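Local coordinates for protein BIFUNCTIONAL PROTEIN Proline utilization A (PutA) (PDB 5UX5) that catalyses the two-step oxidation of proline to glutamate, joining an FAD-dependent proline dehydrogenase and an NAD-dependent aldehyde dehydrogenase in one polypeptide, at the nicotinamide-adenine-dinucleotide site. Sequence-based numbering; all coordinates share one arbitrary frame.

The nicotinamide-adenine-dinucleotide site. Residues 591-592, 594, 618-621, 650-651, 655-656, 659, 669-672, 675, 678-679, 682, 819, 821. With NAD (nicotinamide-adenine-dinucleotide), chain B.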
loop_
_atom_site.group_PDB
_atom_site.type_symbol
_atom_site.label_atom_id
_atom_site.label_comp_id
_atom_site.label_asym_id
_atom_site.label_seq_id
_atom_site.Cartn_x
_atom_site.Cartn_y
_atom_site.Cartn_z
ATOM N N ALA A 591 20.917 -15.046 7.549
ATOM C CA ALA A 591 21.187 -15.298 6.140
ATOM C C ALA A 591 20.012 -14.738 5.342
ATOM O O ALA A 591 18.898 -15.254 5.418
ATOM C CB ALA A 591 21.409 -16.788 5.889
ATOM N N SER A 592 20.252 -13.662 4.615
ATOM C CA SER A 592 19.214 -12.834 4.019
ATOM C C SER A 592 19.173 -12.991 2.497
ATOM O O SER A 592 20.138 -13.466 1.880
ATOM C CB SER A 592 19.464 -11.367 4.395
ATOM O OG SER A 592 20.719 -10.931 3.903
ATOM N N TRP A 594 17.987 -11.458 -1.642
ATOM C CA TRP A 594 18.287 -10.281 -2.455
ATOM C C TRP A 594 17.062 -9.429 -2.779
ATOM O O TRP A 594 17.222 -8.233 -3.005
ATOM C CB TRP A 594 18.966 -10.679 -3.775
ATOM C CG TRP A 594 18.269 -11.774 -4.469
ATOM C CD1 TRP A 594 18.630 -13.069 -4.476
ATOM C CD2 TRP A 594 17.067 -11.685 -5.246
ATOM N NE1 TRP A 594 17.739 -13.810 -5.210
ATOM C CE2 TRP A 594 16.763 -12.984 -5.690
ATOM C CE3 TRP A 594 16.225 -10.632 -5.621
ATOM C CZ2 TRP A 594 15.644 -13.273 -6.459
ATOM C CZ3 TRP A 594 15.103 -10.920 -6.387
ATOM C CH2 TRP A 594 14.828 -12.237 -6.803
ATOM N N LYS A 618 24.938 -12.388 7.186
ATOM C CA LYS A 618 25.522 -12.939 5.965
ATOM C C LYS A 618 24.565 -12.652 4.807
ATOM O O LYS A 618 23.597 -13.401 4.589
ATOM C CB LYS A 618 25.794 -14.440 6.138
ATOM C CG LYS A 618 26.648 -15.069 5.044
ATOM C CD LYS A 618 25.750 -15.645 4.009
ATOM C CE LYS A 618 26.316 -15.551 2.660
ATOM N NZ LYS A 618 25.140 -15.616 1.773
ATOM N N PRO A 619 24.786 -11.602 4.030
ATOM C CA PRO A 619 23.797 -11.209 3.019
ATOM C C PRO A 619 23.912 -11.988 1.711
ATOM O O PRO A 619 24.962 -12.541 1.347
ATOM C CB PRO A 619 24.119 -9.736 2.781
ATOM C CG PRO A 619 25.542 -9.558 3.210
ATOM C CD PRO A 619 25.995 -10.773 3.966
ATOM N N ALA A 620 22.797 -12.008 0.986
ATOM C CA ALA A 620 22.779 -12.721 -0.286
ATOM C C ALA A 620 23.815 -12.123 -1.237
ATOM O O ALA A 620 23.957 -10.898 -1.314
ATOM C CB ALA A 620 21.389 -12.677 -0.917
ATOM N N PRO A 621 24.548 -12.947 -1.976
ATOM C CA PRO A 621 25.683 -12.418 -2.753
ATOM C C PRO A 621 25.305 -11.395 -3.822
ATOM O O PRO A 621 26.147 -10.568 -4.177
ATOM C CB PRO A 621 26.305 -13.682 -3.358
ATOM C CG PRO A 621 25.239 -14.677 -3.351
ATOM C CD PRO A 621 24.384 -14.394 -2.148
ATOM N N ASP A 650 31.513 -17.198 1.394
ATOM C CA ASP A 650 31.090 -17.895 0.200
ATOM C C ASP A 650 29.993 -18.891 0.572
ATOM O O ASP A 650 29.510 -18.932 1.696
ATOM C CB ASP A 650 32.265 -18.600 -0.475
ATOM C CG ASP A 650 32.978 -19.557 0.451
ATOM O OD1 ASP A 650 32.348 -20.010 1.437
ATOM O OD2 ASP A 650 34.164 -19.875 0.195
ATOM N N GLU A 651 29.580 -19.675 -0.409
ATOM C CA GLU A 651 28.677 -20.795 -0.234
ATOM C C GLU A 651 29.422 -22.115 -0.392
ATOM O O GLU A 651 28.853 -23.106 -0.857
ATOM C CB GLU A 651 27.526 -20.675 -1.227
ATOM C CG GLU A 651 26.694 -19.427 -0.984
ATOM C CD GLU A 651 25.459 -19.347 -1.869
ATOM O OE1 GLU A 651 24.717 -18.334 -1.773
ATOM O OE2 GLU A 651 25.201 -20.311 -2.630
ATOM N N GLY A 655 31.094 -20.687 4.195
ATOM C CA GLY A 655 29.673 -20.514 4.454
ATOM C C GLY A 655 29.090 -21.674 5.236
ATOM O O GLY A 655 28.357 -21.481 6.207
ATOM N N ARG A 656 29.424 -22.900 4.832
ATOM C CA ARG A 656 28.934 -24.072 5.540
ATOM C C ARG A 656 29.447 -24.089 6.972
ATOM O O ARG A 656 28.711 -24.413 7.912
ATOM C CB ARG A 656 29.372 -25.339 4.797
ATOM C CG ARG A 656 29.172 -26.589 5.605
ATOM C CD ARG A 656 29.181 -27.838 4.754
ATOM N NE ARG A 656 28.766 -28.998 5.547
ATOM C CZ ARG A 656 28.733 -30.238 5.076
ATOM N NH1 ARG A 656 29.096 -30.486 3.825
ATOM N NH2 ARG A 656 28.317 -31.224 5.849
ATOM N N MET A 659 27.216 -21.638 8.859
ATOM C CA MET A 659 25.851 -22.058 9.158
ATOM C C MET A 659 25.815 -23.268 10.073
ATOM O O MET A 659 24.822 -23.465 10.776
ATOM C CB MET A 659 25.066 -22.381 7.894
ATOM C CG MET A 659 24.963 -21.247 6.937
ATOM S SD MET A 659 24.446 -19.697 7.678
ATOM C CE MET A 659 24.631 -18.604 6.247
ATOM N N LEU A 669 16.689 -17.285 8.434
ATOM C CA LEU A 669 16.912 -17.494 7.011
ATOM C C LEU A 669 15.677 -17.114 6.215
ATOM O O LEU A 669 14.558 -17.446 6.606
ATOM C CB LEU A 669 17.247 -18.957 6.722
ATOM C CG LEU A 669 17.158 -19.496 5.298
ATOM C CD1 LEU A 669 18.244 -18.885 4.466
ATOM C CD2 LEU A 669 17.260 -21.028 5.300
ATOM N N THR A 670 15.893 -16.456 5.081
ATOM C CA THR A 670 14.846 -16.136 4.123
ATOM C C THR A 670 15.352 -16.557 2.753
ATOM O O THR A 670 16.313 -15.979 2.253
ATOM C CB THR A 670 14.506 -14.647 4.111
ATOM O OG1 THR A 670 14.237 -14.199 5.448
ATOM C CG2 THR A 670 13.309 -14.387 3.198
ATOM N N GLY A 671 14.708 -17.542 2.156
ATOM C CA GLY A 671 15.200 -18.068 0.899
ATOM C C GLY A 671 14.435 -19.305 0.485
ATOM O O GLY A 671 13.236 -19.430 0.748
ATOM N N ALA A 672 15.138 -20.212 -0.138
ATOM C CA ALA A 672 14.483 -21.394 -0.656
ATOM C C ALA A 672 14.323 -22.446 0.432
ATOM O O ALA A 672 15.208 -22.644 1.266
ATOM C CB ALA A 672 15.296 -21.954 -1.816
ATOM N N THR A 675 17.164 -24.643 0.652
ATOM C CA THR A 675 18.281 -24.122 1.425
ATOM C C THR A 675 18.113 -24.402 2.913
ATOM O O THR A 675 19.083 -24.751 3.599
ATOM C CB THR A 675 18.411 -22.633 1.131
ATOM O OG1 THR A 675 18.716 -22.483 -0.267
ATOM C CG2 THR A 675 19.481 -21.996 1.951
ATOM N N LEU A 678 18.971 -27.918 3.439
ATOM C CA LEU A 678 20.415 -28.056 3.299
ATOM C C LEU A 678 21.124 -27.723 4.605
ATOM O O LEU A 678 21.864 -28.549 5.150
ATOM C CB LEU A 678 20.900 -27.140 2.181
ATOM C CG LEU A 678 22.391 -27.179 1.887
ATOM C CD1 LEU A 678 22.730 -28.424 1.120
ATOM C CD2 LEU A 678 22.756 -25.944 1.119
ATOM N N PHE A 679 20.891 -26.509 5.127
ATOM C CA PHE A 679 21.535 -26.068 6.361
ATOM C C PHE A 679 21.273 -27.055 7.483
ATOM O O PHE A 679 22.198 -27.500 8.176
ATOM C CB PHE A 679 21.022 -24.678 6.772
ATOM C CG PHE A 679 21.450 -23.535 5.858
ATOM C CD1 PHE A 679 22.262 -23.748 4.758
ATOM C CD2 PHE A 679 21.021 -22.236 6.122
ATOM C CE1 PHE A 679 22.658 -22.674 3.935
ATOM C CE2 PHE A 679 21.409 -21.165 5.319
ATOM C CZ PHE A 679 22.231 -21.381 4.220
ATOM N N TRP A 682 23.185 -30.255 7.849
ATOM C CA TRP A 682 24.525 -30.131 8.419
ATOM C C TRP A 682 24.535 -30.129 9.940
ATOM O O TRP A 682 25.603 -30.325 10.536
ATOM C CB TRP A 682 25.198 -28.843 7.974
ATOM C CG TRP A 682 25.368 -28.720 6.526
ATOM C CD1 TRP A 682 25.479 -29.727 5.650
ATOM C CD2 TRP A 682 25.444 -27.504 5.772
ATOM N NE1 TRP A 682 25.629 -29.235 4.381
ATOM C CE2 TRP A 682 25.613 -27.868 4.425
ATOM C CE3 TRP A 682 25.380 -26.141 6.106
ATOM C CZ2 TRP A 682 25.713 -26.929 3.398
ATOM C CZ3 TRP A 682 25.482 -25.206 5.096
ATOM C CH2 TRP A 682 25.649 -25.607 3.751
ATOM N N GLU A 819 6.210 -21.871 -7.421
ATOM C CA GLU A 819 6.459 -20.435 -7.381
ATOM C C GLU A 819 7.612 -20.115 -8.313
ATOM O O GLU A 819 8.721 -20.619 -8.118
ATOM C CB GLU A 819 6.756 -19.954 -5.957
ATOM C CG GLU A 819 7.607 -20.882 -5.074
ATOM C CD GLU A 819 9.105 -20.586 -5.098
ATOM O OE1 GLU A 819 9.468 -19.395 -5.136
ATOM O OE2 GLU A 819 9.919 -21.544 -5.065
ATOM N N PHE A 821 8.615 -16.832 -8.998
ATOM C CA PHE A 821 9.356 -15.664 -8.530
ATOM C C PHE A 821 9.702 -14.726 -9.685
ATOM O O PHE A 821 10.839 -14.284 -9.841
ATOM C CB PHE A 821 10.617 -16.097 -7.777
ATOM C CG PHE A 821 10.787 -15.430 -6.450
ATOM C CD1 PHE A 821 9.958 -15.765 -5.387
ATOM C CD2 PHE A 821 11.773 -14.474 -6.250
ATOM C CE1 PHE A 821 10.092 -15.155 -4.133
ATOM C CE2 PHE A 821 11.913 -13.870 -5.001
ATOM C CZ PHE A 821 11.062 -14.214 -3.945
HETATM P PA NAD B . 18.926 -19.143 -1.118
HETATM O O1A NAD B . 17.745 -19.870 -0.386
HETATM O O2A NAD B . 19.762 -20.180 -1.940
HETATM O O5B NAD B . 19.897 -18.498 -0.064
HETATM C C5B NAD B . 19.552 -17.393 0.735
HETATM C C4B NAD B . 20.711 -17.035 1.665
HETATM O O4B NAD B . 21.388 -18.174 2.205
HETATM C C3B NAD B . 21.719 -16.164 0.980
HETATM O O3B NAD B . 22.339 -15.304 1.869
HETATM C C2B NAD B . 22.609 -17.228 0.478
HETATM O O2B NAD B . 23.817 -16.783 -0.029
HETATM C C1B NAD B . 22.700 -18.121 1.674
HETATM N N9A NAD B . 23.213 -19.445 1.344
HETATM C C8A NAD B . 22.636 -20.378 0.501
HETATM N N7A NAD B . 23.409 -21.482 0.446
HETATM C C5A NAD B . 24.537 -21.316 1.263
HETATM C C6A NAD B . 25.637 -22.098 1.601
HETATM N N6A NAD B . 25.840 -23.420 1.061
HETATM N N1A NAD B . 26.555 -21.613 2.455
HETATM C C2A NAD B . 26.441 -20.374 2.997
HETATM N N3A NAD B . 25.376 -19.581 2.696
HETATM C C4A NAD B . 24.423 -20.018 1.846
HETATM O O3 NAD B . 18.252 -17.984 -1.991
HETATM P PN NAD B . 18.652 -17.449 -3.455
HETATM O O1N NAD B . 19.727 -18.254 -4.156
HETATM O O2N NAD B . 19.291 -16.102 -3.282
HETATM O O5D NAD B . 17.276 -17.417 -4.289
HETATM C C5D NAD B . 16.583 -18.646 -4.455
HETATM C C4D NAD B . 15.055 -18.580 -4.523
HETATM O O4D NAD B . 14.409 -18.097 -3.369
HETATM C C3D NAD B . 14.444 -17.759 -5.604
HETATM O O3D NAD B . 14.692 -18.207 -6.886
HETATM C C2D NAD B . 13.030 -17.988 -5.245
HETATM O O2D NAD B . 12.540 -19.062 -5.968
HETATM C C1D NAD B . 13.054 -18.203 -3.748
#
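Strands 587-591, 614-618 and 666-670 of the aldehyde dehydrogenase Rossmann fold end beside NAD, and the backbone turns from the last through an extended Gly671 into helix 673-682, whose amino-terminal end faces the pyrophosphate. There the amide N of Ala672 points almost straight at the phosphate oxygen O1A of NAD (2.6 Å, 178° at H). O1A also accepts from Thr675 OG1, a hydroxyl set anti to its own carbonyl carbon; the helix end may further stabilise the phosphate charge.

The adenosine ribose is held by both its hydroxyls. Lys618, with CG anti to the backbone N and the chain bent at chi2 (-94°), brings NZ to the 3'-hydroxyl NAD O3B at 2.8 Å and to the 2'-hydroxyl O2B. O3B in turn donates to the carbonyl O of Ser592, in the carbonyl plane. NAD O2B donates to Glu651 OE1 (2.5 Å) on the anti lone pair of the carboxylate, and the nearby ammonium group may favour the ionised glutamate. This carboxylate at the 2'-hydroxyl fits a preference for NAD over a 2'-phosphorylated cofactor.

Adenine lies between Glu651 and Phe679. The extended Glu651 chain runs across one face, CG 3.6 Å from the centroid of the six-membered NAD ring and CD above the five-membered ring. From the opposite face the Phe679 ring stands upright on the NAD adenine (planes 89° apart), presenting its CE1-CZ edge, with CZ 3.5 Å from NAD C4A; Met659 CG and Thr675 CG2 flank its two faces. The Trp682 indole meets the amino group N6A in plane at its CH2 edge, while the Arg656 guanidinium lies over one indole face, NE toward the rim.

At the nicotinamide-side ribose, Phe821 lays its ring face against NAD C2D, 3.8 Å from the ring centroid, and Glu819 OE1 accepts from hydroxyl NAD O2D through its syn lone pair (3.2 Å). Trp594 sets the CD1-NE1 side of its indole near phosphate oxygen O2N, while its CH2 abuts the Phe821 edge.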